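S12 family peptidase (Streptomyces sp. 82F2, PDB 3WWX) acts as a D-stereospecific amidohydrolase, probably cleaving amide bonds beside D-configured residues, and has a fold of the serine beta-lactamase type. Local coordinates at residues A[57-62]-A[164-169]; A[61-66]-A[70-75]; A[185-190]-A[195-200]; A[253-258]-A[285-290]; A[94-99]-A[106-111]. All blocks are in the same frame, centred on the assembly; numbering follows the deposited sequence.

Contact 1 (A[57-62]-A[164-169])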
# COMPACT_ATOMS: atom_id res chain seq x y z
N THR A 57 3.83 -1.80 2.79
CA THR A 57 4.22 -2.12 4.16
C THR A 57 4.84 -3.51 4.23
O THR A 57 5.80 -3.74 4.98
CB THR A 57 3.04 -2.02 5.11
OG1 THR A 57 2.35 -0.79 4.91
CG2 THR A 57 3.52 -2.11 6.55
N PHE A 58 4.31 -4.45 3.45
CA PHE A 58 4.88 -5.79 3.38
C PHE A 58 6.29 -5.74 2.81
O PHE A 58 7.22 -6.34 3.34
CB PHE A 58 3.99 -6.72 2.55
CG PHE A 58 2.67 -7.04 3.19
CD1 PHE A 58 1.58 -6.18 3.03
CD2 PHE A 58 2.49 -8.18 3.94
CE1 PHE A 58 0.35 -6.45 3.61
CE2 PHE A 58 1.24 -8.45 4.53
CZ PHE A 58 0.18 -7.60 4.35
N THR A 59 6.47 -5.03 1.71
CA THR A 59 7.77 -4.89 1.10
C THR A 59 8.81 -4.29 2.06
O THR A 59 9.93 -4.82 2.18
CB THR A 59 7.63 -4.02 -0.17
OG1 THR A 59 6.71 -4.68 -1.04
CG2 THR A 59 8.95 -3.80 -0.87
N ALA A 60 8.43 -3.22 2.76
CA ALA A 60 9.33 -2.59 3.73
C ALA A 60 9.66 -3.53 4.88
O ALA A 60 10.80 -3.57 5.34
CB ALA A 60 8.74 -1.31 4.26
N THR A 61 8.68 -4.29 5.34
CA THR A 61 8.91 -5.22 6.45
C THR A 61 9.97 -6.25 6.08
O THR A 61 10.86 -6.54 6.86
CB THR A 61 7.60 -5.92 6.86
OG1 THR A 61 6.67 -4.95 7.35
CG2 THR A 61 7.84 -6.95 7.98
N VAL A 62 9.91 -6.77 4.87
CA VAL A 62 10.90 -7.75 4.43
C VAL A 62 12.29 -7.13 4.45
O VAL A 62 13.24 -7.74 4.94
CB VAL A 62 10.58 -8.29 3.04
CG1 VAL A 62 11.74 -9.10 2.48
CG2 VAL A 62 9.32 -9.12 3.09
N VAL A 164 8.95 -0.54 -6.43
CA VAL A 164 9.42 -1.49 -7.43
C VAL A 164 10.93 -1.73 -7.28
O VAL A 164 11.38 -2.89 -7.29
CB VAL A 164 9.03 -1.04 -8.84
CG1 VAL A 164 9.59 -1.98 -9.89
CG2 VAL A 164 7.51 -0.97 -8.95
N LEU A 165 11.71 -0.67 -7.13
CA LEU A 165 13.14 -0.79 -6.84
C LEU A 165 13.37 -1.58 -5.54
O LEU A 165 14.22 -2.46 -5.49
CB LEU A 165 13.77 0.59 -6.75
CG LEU A 165 13.87 1.29 -8.11
CD1 LEU A 165 14.12 2.75 -7.94
CD2 LEU A 165 14.95 0.63 -8.97
N ALA A 166 12.60 -1.29 -4.49
CA ALA A 166 12.77 -2.00 -3.23
C ALA A 166 12.57 -3.51 -3.42
O ALA A 166 13.30 -4.33 -2.85
CB ALA A 166 11.83 -1.45 -2.19
N GLY A 167 11.58 -3.90 -4.22
CA GLY A 167 11.37 -5.29 -4.55
C GLY A 167 12.57 -5.89 -5.26
O GLY A 167 12.95 -7.03 -5.01
N MET A 168 13.15 -5.12 -6.17
CA MET A 168 14.33 -5.60 -6.89
C MET A 168 15.51 -5.80 -5.93
O MET A 168 16.29 -6.76 -6.10
CB MET A 168 14.69 -4.62 -8.01
CG MET A 168 13.67 -4.63 -9.12
SD MET A 168 13.83 -3.24 -10.27
CE MET A 168 15.37 -3.64 -11.04
N VAL A 169 15.62 -4.96 -4.91
CA VAL A 169 16.69 -5.10 -3.91
C VAL A 169 16.46 -6.40 -3.14
O VAL A 169 17.41 -7.15 -2.89
CB VAL A 169 16.75 -3.90 -2.96
CG1 VAL A 169 17.74 -4.16 -1.82
CG2 VAL A 169 17.12 -2.64 -3.72
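Thr59 meets Ala166 and Gly167 without any ring, amide or guanidinium side chain between them, so the flat groups of this contact are backbone planes and one ring turned elsewhere. The carbonyl plane of Thr57 is approached on its two faces by one residue: Thr61 N comes to one side and Thr61 OG1 to the other, the latter 2.8 Å from Thr57 O and tilted 32° from the plane. This binds the Thr61 hydroxyl into its own helix. The ring of Phe58, on another side of helix 55-68, stacks with Phe250 of helix 244-255. Across the contact, the peptide nitrogen of Gly167 is merely grazed, 4.3 Å from Thr59 CG2.

The touching itself is done by methyl groups. Thr59 CG2 lies 3.9 Å from Ala166 CB, both reaching out from their helices toward each other. The threonine methyl is placed there by a first torsion that sets CG2 anti to the backbone nitrogen and brings OG1 beside that nitrogen (chi1 -59°). The hydroxyl is used apart from the contact, in a hydrogen bond with Ala236 O.

The two backbones come close, with 6.7 Å between Thr59 CA and Gly167 CA, and the small residues Thr59, Ala166 and Gly167 line the meeting faces. The contact thus makes a good example of helices joined through small residues. Its chemistry is purely van der Waals: the threonine gives its methyl to the neighbouring helix while its buried hydroxyl is satisfied by Ala236 O.

Contact 2 (A[61-66]-A[70-75])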
# COMPACT_ATOMS: atom_id res chain seq x y z
N THR A 61 8.68 -4.29 5.34
CA THR A 61 8.91 -5.22 6.45
C THR A 61 9.97 -6.25 6.08
O THR A 61 10.86 -6.54 6.86
CB THR A 61 7.60 -5.92 6.86
OG1 THR A 61 6.67 -4.95 7.35
CG2 THR A 61 7.84 -6.95 7.98
N VAL A 62 9.91 -6.77 4.87
CA VAL A 62 10.90 -7.75 4.43
C VAL A 62 12.29 -7.13 4.45
O VAL A 62 13.24 -7.74 4.94
CB VAL A 62 10.58 -8.29 3.04
CG1 VAL A 62 11.74 -9.10 2.48
CG2 VAL A 62 9.32 -9.12 3.09
N LEU A 63 12.44 -5.92 3.92
CA LEU A 63 13.76 -5.30 3.88
C LEU A 63 14.28 -5.02 5.28
O LEU A 63 15.48 -5.13 5.53
CB LEU A 63 13.76 -4.03 3.05
CG LEU A 63 13.87 -4.36 1.57
CD1 LEU A 63 13.40 -3.18 0.76
CD2 LEU A 63 15.31 -4.72 1.21
N LEU A 64 13.39 -4.65 6.19
CA LEU A 64 13.82 -4.44 7.57
C LEU A 64 14.24 -5.75 8.25
O LEU A 64 15.19 -5.75 9.04
CB LEU A 64 12.73 -3.69 8.35
CG LEU A 64 12.67 -2.20 8.00
CD1 LEU A 64 11.30 -1.61 8.30
CD2 LEU A 64 13.75 -1.44 8.78
N GLN A 65 13.56 -6.84 7.95
CA GLN A 65 14.03 -8.14 8.43
C GLN A 65 15.39 -8.48 7.85
O GLN A 65 16.27 -8.95 8.58
CB GLN A 65 13.04 -9.25 8.10
CG GLN A 65 11.72 -9.18 8.85
CD GLN A 65 10.93 -10.45 8.70
OE1 GLN A 65 11.22 -11.28 7.84
NE2 GLN A 65 9.92 -10.62 9.56
N LEU A 66 15.59 -8.25 6.56
CA LEU A 66 16.87 -8.58 5.95
C LEU A 66 18.00 -7.77 6.58
O LEU A 66 19.10 -8.28 6.79
CB LEU A 66 16.83 -8.39 4.43
CG LEU A 66 15.89 -9.33 3.68
CD1 LEU A 66 15.72 -8.84 2.25
CD2 LEU A 66 16.42 -10.78 3.71
N GLY A 70 21.44 -8.86 9.11
CA GLY A 70 22.77 -8.42 8.73
C GLY A 70 23.09 -8.63 7.26
O GLY A 70 24.26 -8.72 6.88
N ARG A 71 22.05 -8.68 6.42
CA ARG A 71 22.23 -9.00 5.00
C ARG A 71 22.25 -7.77 4.09
O ARG A 71 22.64 -7.84 2.92
CB ARG A 71 21.15 -9.99 4.54
CG ARG A 71 21.24 -11.32 5.31
CD ARG A 71 20.06 -12.23 5.07
NE ARG A 71 20.03 -12.72 3.70
CZ ARG A 71 19.13 -13.60 3.25
NH1 ARG A 71 18.21 -14.07 4.08
NH2 ARG A 71 19.16 -13.99 1.98
N ILE A 72 21.84 -6.64 4.65
CA ILE A 72 21.83 -5.37 3.95
C ILE A 72 21.79 -4.24 4.96
O ILE A 72 21.21 -4.40 6.04
CB ILE A 72 20.62 -5.29 2.99
CG1 ILE A 72 20.56 -3.93 2.31
CG2 ILE A 72 19.32 -5.56 3.75
CD1 ILE A 72 19.67 -3.91 1.06
N ASP A 73 22.40 -3.11 4.63
CA ASP A 73 22.28 -1.89 5.39
C ASP A 73 21.38 -0.97 4.57
O ASP A 73 21.69 -0.68 3.42
CB ASP A 73 23.68 -1.27 5.59
CG ASP A 73 23.68 -0.05 6.48
OD1 ASP A 73 22.69 0.70 6.56
OD2 ASP A 73 24.73 0.20 7.13
N LEU A 74 20.26 -0.55 5.12
CA LEU A 74 19.36 0.32 4.34
C LEU A 74 19.97 1.66 3.97
O LEU A 74 19.46 2.35 3.08
CB LEU A 74 18.02 0.49 5.05
CG LEU A 74 17.29 -0.80 5.36
CD1 LEU A 74 15.99 -0.48 6.05
CD2 LEU A 74 17.03 -1.65 4.12
N ASP A 75 21.08 2.05 4.62
CA ASP A 75 21.76 3.27 4.21
C ASP A 75 22.77 3.01 3.09
O ASP A 75 23.43 3.94 2.65
CB ASP A 75 22.39 3.97 5.40
CG ASP A 75 21.36 4.45 6.39
OD1 ASP A 75 20.40 5.11 5.95
OD2 ASP A 75 21.47 4.14 7.58
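Arg71 N closes a Schellman motif by bonding back to Leu66 O, ending helix 55-68 and turning the chain onto its flank. The hydrogen bond is 3.0 Å from Arg71 N to Leu66 O, with an angle of 159° at the proton, and Gly70 supplies the positive phi (73°). A second local bond shapes the returning chain: Asp73 OD1 accepts from Asp75 N in an Asx turn, the amide meeting the carboxylate from above its plane.

Apolar packing fills the angle between helix and returning chain. Ile72 lays CG2, set between the backbone nitrogen and the carbonyl carbon, against Leu66 CB at 3.8 Å, while CD1 on its other branch comes to 4.4 Å from Leu63 CD2. Leu74 CD2 rests 4.2 Å from Leu63 CB, while Leu74 CD1 meets Leu64 CD2 at 3.7 Å, the two leucine side chains crossing at about a right angle. Leu74 also packs on Val98 and Leu102 of helix 98-102, and Ile72 on Val169 of helix 160-174.

Methyl-on-guanidinium contact lies at the exposed end. Arg71 bends at chi3 (68°), which brings the guanidinium across Leu66 CD2; Arg71 and Arg185 gather round the Glu69 carboxylate, the Arg71 pair being long and weak. Leu66 CD2 sits over one face of the Arg71 group, offset toward its rim and 3.8 Å from Arg71 NH1.

Contact 3 (A[185-190]-A[195-200])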
# COMPACT_ATOMS: atom_id res chain seq x y z
N ARG A 185 8.03 -15.01 5.04
CA ARG A 185 8.34 -14.23 6.23
C ARG A 185 7.12 -13.62 6.90
O ARG A 185 7.18 -13.25 8.06
CB ARG A 185 9.30 -13.10 5.88
CG ARG A 185 10.66 -13.59 5.44
CD ARG A 185 11.51 -12.48 4.83
NE ARG A 185 12.85 -12.98 4.59
CZ ARG A 185 13.82 -12.95 5.50
NH1 ARG A 185 13.63 -12.38 6.69
NH2 ARG A 185 15.01 -13.47 5.21
N ILE A 186 6.02 -13.46 6.16
CA ILE A 186 4.86 -12.76 6.69
C ILE A 186 3.57 -13.57 6.56
O ILE A 186 2.91 -13.82 7.55
CB ILE A 186 4.68 -11.34 6.06
CG1 ILE A 186 5.95 -10.51 6.24
CG2 ILE A 186 3.49 -10.62 6.69
CD1 ILE A 186 5.97 -9.19 5.46
N ILE A 187 3.17 -13.91 5.33
CA ILE A 187 1.90 -14.58 5.12
C ILE A 187 1.83 -15.91 5.88
O ILE A 187 0.86 -16.19 6.57
CB ILE A 187 1.63 -14.75 3.61
CG1 ILE A 187 1.44 -13.37 2.99
CG2 ILE A 187 0.41 -15.62 3.35
CD1 ILE A 187 1.37 -13.37 1.47
N LYS A 188 2.86 -16.73 5.75
CA LYS A 188 2.82 -18.05 6.38
C LYS A 188 2.93 -17.97 7.91
O LYS A 188 2.08 -18.56 8.61
CB LYS A 188 3.87 -18.97 5.77
CG LYS A 188 3.52 -19.43 4.36
CD LYS A 188 4.66 -20.23 3.74
CE LYS A 188 4.43 -20.49 2.26
NZ LYS A 188 3.14 -21.18 2.03
N PRO A 189 3.91 -17.25 8.46
CA PRO A 189 4.04 -17.22 9.92
C PRO A 189 2.83 -16.62 10.64
O PRO A 189 2.54 -17.01 11.77
CB PRO A 189 5.28 -16.37 10.16
CG PRO A 189 6.09 -16.54 8.91
CD PRO A 189 5.08 -16.62 7.80
N LEU A 190 2.14 -15.69 9.99
CA LEU A 190 0.96 -15.06 10.58
C LEU A 190 -0.33 -15.77 10.19
O LEU A 190 -1.41 -15.35 10.61
CB LEU A 190 0.85 -13.59 10.19
CG LEU A 190 1.89 -12.61 10.73
CD1 LEU A 190 1.58 -11.20 10.32
CD2 LEU A 190 2.01 -12.69 12.23
N THR A 195 -4.64 -13.89 2.11
CA THR A 195 -3.67 -12.93 1.58
C THR A 195 -2.75 -13.57 0.56
O THR A 195 -2.15 -14.62 0.83
CB THR A 195 -2.84 -12.35 2.74
OG1 THR A 195 -3.73 -11.74 3.68
CG2 THR A 195 -1.90 -11.27 2.25
N THR A 196 -2.65 -12.94 -0.62
CA THR A 196 -1.87 -13.50 -1.71
C THR A 196 -1.08 -12.42 -2.45
O THR A 196 -1.38 -11.22 -2.38
CB THR A 196 -2.76 -14.25 -2.72
OG1 THR A 196 -3.74 -13.36 -3.25
CG2 THR A 196 -3.47 -15.43 -2.08
N VAL A 197 -0.02 -12.88 -3.11
CA VAL A 197 0.83 -12.08 -3.97
C VAL A 197 0.61 -12.67 -5.36
O VAL A 197 1.24 -13.67 -5.72
CB VAL A 197 2.32 -12.19 -3.56
CG1 VAL A 197 3.16 -11.21 -4.33
CG2 VAL A 197 2.48 -11.96 -2.05
N PRO A 198 -0.33 -12.12 -6.12
CA PRO A 198 -0.79 -12.80 -7.34
C PRO A 198 0.18 -12.81 -8.53
O PRO A 198 0.04 -13.63 -9.43
CB PRO A 198 -2.06 -12.02 -7.71
CG PRO A 198 -1.88 -10.68 -7.08
CD PRO A 198 -1.15 -10.94 -5.79
N GLY A 199 1.16 -11.91 -8.54
CA GLY A 199 2.13 -11.91 -9.64
C GLY A 199 1.49 -11.34 -10.89
O GLY A 199 1.18 -10.15 -10.94
N THR A 200 1.33 -12.17 -11.91
CA THR A 200 0.62 -11.73 -13.12
C THR A 200 -0.81 -12.27 -13.19
O THR A 200 -1.54 -12.02 -14.16
CB THR A 200 1.36 -12.12 -14.36
OG1 THR A 200 1.53 -13.50 -14.29
CG2 THR A 200 2.74 -11.49 -14.40
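Ile187 carries most of this contact, reaching from the last turns of helix 178-187 to Thr195 and Val197 on the chain that returns past it. Both of its branches are engaged. CG2 settles 3.7 Å from the backbone Thr195 O, and the other branch passes at a slant over the threonine methyl, with Ile187 CD1 and Thr195 CG2 4.0 Å apart. The isoleucine owes this double reach to its first torsion (chi1 -66°), which sets CG2 anti to the backbone nitrogen and CG1 anti to the carbonyl carbon.

Thr195 answers with its methyl alone. CG2 lies anti to the backbone nitrogen and fits against CG1 and CD1 of the isoleucine, whereas OG1 is turned to polar partners, hydrogen-bonding with Asp246 OD2 and Ser242 OG. The residue therefore divides its two branches between an apolar contact and a polar one.

Val197, two residues on, completes the grip. Its CG2 stands 4.0 Å from Ile187 CD1, so the tip of the isoleucine lies within reach of both Thr195 and Val197. The intervening Thr196 has its CB directed away from the helix, as expected in an extended chain. No hydrogen bond crosses between 185-190 and 195-200.

This is a helix-to-loop turn: after a wider pi-type turn at 185-187 the chain leaves helix 178-187 and folds back on it. The returning chain is tied to the short strand 241-242 through backbone bonding of Thr196 with Ile241. Ile186 packs on helices 55-68 and 244-255, and Val197 lies on Tyr178 and Val182 of helix 178-187 itself.

Contact 4 (A[253-258]-A[285-290])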
# COMPACT_ATOMS: atom_id res chain seq x y z
N ALA A 253 0.32 -7.24 14.39
CA ALA A 253 1.59 -7.93 14.63
C ALA A 253 2.77 -7.02 14.36
O ALA A 253 3.77 -7.03 15.09
CB ALA A 253 1.70 -9.18 13.79
N LEU A 254 2.69 -6.24 13.30
CA LEU A 254 3.77 -5.34 12.96
C LEU A 254 4.04 -4.30 14.04
O LEU A 254 5.17 -4.16 14.52
CB LEU A 254 3.44 -4.62 11.66
CG LEU A 254 4.53 -3.67 11.14
CD1 LEU A 254 5.78 -4.41 10.74
CD2 LEU A 254 3.99 -2.91 9.91
N LEU A 255 3.01 -3.56 14.44
CA LEU A 255 3.21 -2.50 15.43
C LEU A 255 3.51 -3.04 16.82
O LEU A 255 4.12 -2.36 17.65
CB LEU A 255 2.02 -1.52 15.45
CG LEU A 255 2.09 -0.37 14.42
CD1 LEU A 255 3.27 0.55 14.68
CD2 LEU A 255 2.12 -0.90 13.00
N GLN A 256 3.10 -4.28 17.07
CA GLN A 256 3.44 -4.97 18.32
C GLN A 256 4.88 -5.47 18.36
O GLN A 256 5.33 -5.94 19.41
CB GLN A 256 2.50 -6.15 18.54
CG GLN A 256 1.09 -5.76 18.92
CD GLN A 256 0.10 -6.90 18.80
OE1 GLN A 256 0.47 -8.06 18.70
NE2 GLN A 256 -1.18 -6.57 18.82
N GLY A 257 5.60 -5.40 17.24
CA GLY A 257 6.98 -5.85 17.18
C GLY A 257 7.16 -7.33 16.94
O GLY A 257 8.26 -7.87 17.14
N ARG A 258 6.12 -8.02 16.49
CA ARG A 258 6.23 -9.46 16.31
C ARG A 258 6.96 -9.87 15.04
O ARG A 258 7.30 -11.04 14.88
CB ARG A 258 4.86 -10.13 16.36
CG ARG A 258 4.08 -9.71 17.57
CD ARG A 258 3.11 -10.76 18.04
NE ARG A 258 2.21 -10.21 19.05
CZ ARG A 258 1.61 -10.90 20.01
NH1 ARG A 258 1.82 -12.19 20.16
NH2 ARG A 258 0.79 -10.26 20.82
N LEU A 285 8.94 4.05 6.96
CA LEU A 285 9.40 3.09 5.96
C LEU A 285 8.22 2.25 5.51
O LEU A 285 7.88 1.25 6.13
CB LEU A 285 10.55 2.22 6.49
CG LEU A 285 11.74 3.04 7.02
CD1 LEU A 285 12.83 2.11 7.54
CD2 LEU A 285 12.32 4.03 6.00
N GLY A 286 7.57 2.68 4.44
CA GLY A 286 6.37 1.98 3.95
C GLY A 286 5.22 1.96 4.96
O GLY A 286 4.44 0.99 5.01
N LEU A 287 5.15 3.00 5.78
CA LEU A 287 4.19 3.07 6.89
C LEU A 287 3.93 4.52 7.20
O LEU A 287 4.87 5.31 7.20
CB LEU A 287 4.78 2.36 8.10
CG LEU A 287 3.85 2.21 9.31
CD1 LEU A 287 2.72 1.20 9.05
CD2 LEU A 287 4.66 1.78 10.51
N MET A 288 2.68 4.89 7.46
CA MET A 288 2.31 6.28 7.73
C MET A 288 1.76 6.43 9.12
O MET A 288 1.18 5.49 9.64
CB MET A 288 1.21 6.69 6.76
CG MET A 288 1.71 7.11 5.43
SD MET A 288 0.42 7.89 4.46
CE MET A 288 -0.78 6.57 4.38
N LYS A 289 1.94 7.61 9.72
CA LYS A 289 1.29 7.95 10.98
C LYS A 289 0.39 9.16 10.77
O LYS A 289 0.63 9.99 9.90
CB LYS A 289 2.31 8.24 12.08
CG LYS A 289 2.94 9.60 12.02
CD LYS A 289 3.82 9.89 13.24
CE LYS A 289 4.42 11.27 13.10
NZ LYS A 289 5.32 11.62 14.24
N ASP A 290 -0.66 9.26 11.58
CA ASP A 290 -1.55 10.41 11.54
C ASP A 290 -2.08 10.57 12.94
O ASP A 290 -2.28 9.59 13.63
CB ASP A 290 -2.68 10.17 10.54
CG ASP A 290 -3.50 11.42 10.23
OD1 ASP A 290 -3.13 12.53 10.67
OD2 ASP A 290 -4.51 11.26 9.52
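Leu254 and Leu255 share Leu287 between them, one to each of its terminal methyls, and this leucine trio is the whole apolar contact. Leu254 CD2 approaches Leu287 CD1 at 4.4 Å, and Leu255 CD2 comes to 4.5 Å from Leu287 CD2. These are light touches between side chains that span the 10.2 Å from Leu255 CA to Leu287 CA. Leu287 reaches over from the chain just ahead of strand 288-291.

No hydrogen bond joins the two segments; within 253-258, however, such bonds shape the helix end. Gly257, with positive phi, terminates helix 244-255 in a Schellman motif: Arg258 N returns to Ala253 O at 2.9 Å and Gly257 N to Leu254 O at 3.0 Å. Beside it, Arg258 NE donates to Gln256 OE1 over 2.8 Å in the carbonyl plane, while the bond from NH2 to the same oxygen is weak.

In the fold, this helix end lies over the large antiparallel sheet. Leu255 and Leu287 both rest on Trp299 of strand 297-305, Leu254 and Leu287 on Met268 of helix 262-268, and Leu254 also on Thr57 and Thr61 of helix 55-68.

Contact 5 (A[94-99]-A[106-111])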
# COMPACT_ATOMS: atom_id res chain seq x y z
N ARG A 94 23.78 6.11 -7.17
CA ARG A 94 24.97 6.24 -6.34
C ARG A 94 24.72 7.21 -5.18
O ARG A 94 25.45 7.19 -4.18
CB ARG A 94 26.17 6.74 -7.18
CG ARG A 94 26.65 5.78 -8.25
CD ARG A 94 27.41 6.50 -9.40
NE ARG A 94 26.52 7.22 -10.31
CZ ARG A 94 26.79 7.46 -11.60
NH1 ARG A 94 27.92 7.03 -12.15
NH2 ARG A 94 25.92 8.13 -12.36
N LYS A 95 23.69 8.05 -5.31
CA LYS A 95 23.43 9.13 -4.37
C LYS A 95 22.12 8.93 -3.60
O LYS A 95 21.69 9.80 -2.84
CB LYS A 95 23.33 10.46 -5.13
CG LYS A 95 24.51 10.76 -6.03
CD LYS A 95 25.80 10.89 -5.25
CE LYS A 95 26.94 11.39 -6.14
NZ LYS A 95 27.21 10.46 -7.29
N ILE A 96 21.49 7.79 -3.84
CA ILE A 96 20.19 7.47 -3.24
C ILE A 96 20.35 6.20 -2.43
O ILE A 96 20.92 5.23 -2.92
CB ILE A 96 19.13 7.21 -4.32
CG1 ILE A 96 18.86 8.47 -5.15
CG2 ILE A 96 17.79 6.74 -3.69
CD1 ILE A 96 18.13 8.20 -6.45
N THR A 97 19.83 6.18 -1.20
CA THR A 97 19.93 4.98 -0.36
C THR A 97 18.63 4.17 -0.39
O THR A 97 17.58 4.67 -0.79
CB THR A 97 20.23 5.34 1.10
OG1 THR A 97 19.11 6.01 1.67
CG2 THR A 97 21.44 6.26 1.18
N VAL A 98 18.72 2.92 0.03
CA VAL A 98 17.55 2.06 0.07
C VAL A 98 16.52 2.66 1.03
O VAL A 98 15.32 2.64 0.74
CB VAL A 98 17.92 0.61 0.45
CG1 VAL A 98 16.69 -0.26 0.54
CG2 VAL A 98 18.90 0.03 -0.57
N ARG A 99 16.98 3.25 2.14
CA ARG A 99 16.07 3.91 3.09
C ARG A 99 15.26 5.01 2.42
O ARG A 99 14.07 5.16 2.68
CB ARG A 99 16.85 4.50 4.27
CG ARG A 99 15.97 5.02 5.41
CD ARG A 99 16.80 5.68 6.55
NE ARG A 99 17.84 4.77 7.02
CZ ARG A 99 17.62 3.69 7.76
NH1 ARG A 99 16.39 3.39 8.19
NH2 ARG A 99 18.63 2.89 8.09
N SER A 106 13.70 9.76 -1.94
CA SER A 106 14.65 9.56 -3.03
C SER A 106 14.56 10.60 -4.14
O SER A 106 15.58 10.94 -4.75
CB SER A 106 14.44 8.19 -3.66
OG SER A 106 13.18 8.21 -4.32
N GLY A 107 13.36 11.10 -4.41
CA GLY A 107 13.13 12.00 -5.54
C GLY A 107 12.90 11.28 -6.86
O GLY A 107 12.76 11.93 -7.90
N ILE A 108 12.86 9.95 -6.84
CA ILE A 108 12.76 9.20 -8.10
C ILE A 108 11.37 9.35 -8.73
O ILE A 108 10.34 9.17 -8.10
CB ILE A 108 13.09 7.71 -7.86
CG1 ILE A 108 14.53 7.52 -7.34
CG2 ILE A 108 12.82 6.90 -9.12
CD1 ILE A 108 14.86 6.11 -6.97
N TYR A 109 11.35 9.69 -10.01
CA TYR A 109 10.13 9.83 -10.78
C TYR A 109 9.26 8.60 -10.63
O TYR A 109 9.74 7.48 -10.79
CB TYR A 109 10.52 10.03 -12.26
CG TYR A 109 9.38 10.34 -13.18
CD1 TYR A 109 8.50 9.36 -13.60
CD2 TYR A 109 9.18 11.64 -13.65
CE1 TYR A 109 7.44 9.66 -14.44
CE2 TYR A 109 8.13 11.94 -14.50
CZ TYR A 109 7.25 10.94 -14.88
OH TYR A 109 6.21 11.21 -15.74
N SER A 110 7.99 8.85 -10.36
CA SER A 110 6.99 7.79 -10.20
C SER A 110 6.45 7.33 -11.56
O SER A 110 5.82 8.10 -12.29
CB SER A 110 5.85 8.30 -9.34
OG SER A 110 4.99 7.22 -9.02
N TYR A 111 6.71 6.07 -11.92
CA TYR A 111 6.41 5.59 -13.27
C TYR A 111 4.93 5.68 -13.58
O TYR A 111 4.54 5.75 -14.75
CB TYR A 111 6.90 4.15 -13.50
CG TYR A 111 6.16 3.13 -12.65
CD1 TYR A 111 6.62 2.79 -11.38
CD2 TYR A 111 5.01 2.50 -13.10
CE1 TYR A 111 5.96 1.87 -10.59
CE2 TYR A 111 4.33 1.57 -12.29
CZ TYR A 111 4.83 1.27 -11.05
OH TYR A 111 4.19 0.36 -10.23
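Ile96 is turned so that its two branches meet two different residues, Ser106 and Ile108. With chi1 at -64°, CG2 stands anti to the backbone nitrogen and points to the serine, while CG1 runs beside that nitrogen and carries CD1 out to the isoleucine. Ile108 has nearly the same first torsion, and Ser106 takes the opposite sense (chi1 68°), which puts OG where it accepts from Ile108 N, while CB meets Ile96 CG2.

The resulting contacts are snug. Ile96 CG2 lies 3.7 Å from Ser106 CB, and Ile96 CD1 is 3.8 Å from Ile108 CG1 and 3.9 Å from Ile108 CD1, the two isoleucines meeting at a slant. Leu101 of helix 98-102 lies against both of them, and Leu165 of helix 160-174 adds to the surroundings of Ile108.

The Ser106 hydroxyl works within its own turn and on helix 160-174. OG accepts from Ile108 N over 3.1 Å at 170°, almost straight, and is also hydrogen-bonded with Asn162 OD1 of that helix. The first bond fixes the turn that leads into Ile108; the second ties the turn to the helix.

An ST turn thus closes around Gly107, whose backbone angles suit a residue without CB. Just after Ile96, Thr97 occupies the N-cap of helix 98-102. Ser-Gly followed by an aliphatic residue, just after a short helix, is a familiar sequence feature of the Beta-lactamase family.

In the fold
Helix 55-68 carries contacts 1 and 2 and is touched by contacts 3 and 4. The centres of contacts 1 and 2 are 10 Å apart, and Ala166 CB meets Leu63 CD1 at 3.8 Å. Contact 4 reaches contact 1 through a probable hydrogen bond of 2.7 Å from Thr57 OG1 to Gly286 O, and contact 3 reaches contact 2 through Gln65 OE1 and Arg185 NH1, 2.9 Å apart. Contact 5 joins contact 2 by the salt bridge of Arg99 NE with Asp75 OD1, and contact 1 where Val164 CG2 lies 3.6 Å from Tyr111 CE1. None of the touching residues lines the octane 1,8-diamine pocket; contact 4 packs on strand 297-305, whose end supplies Gly304 and Ile305 to it.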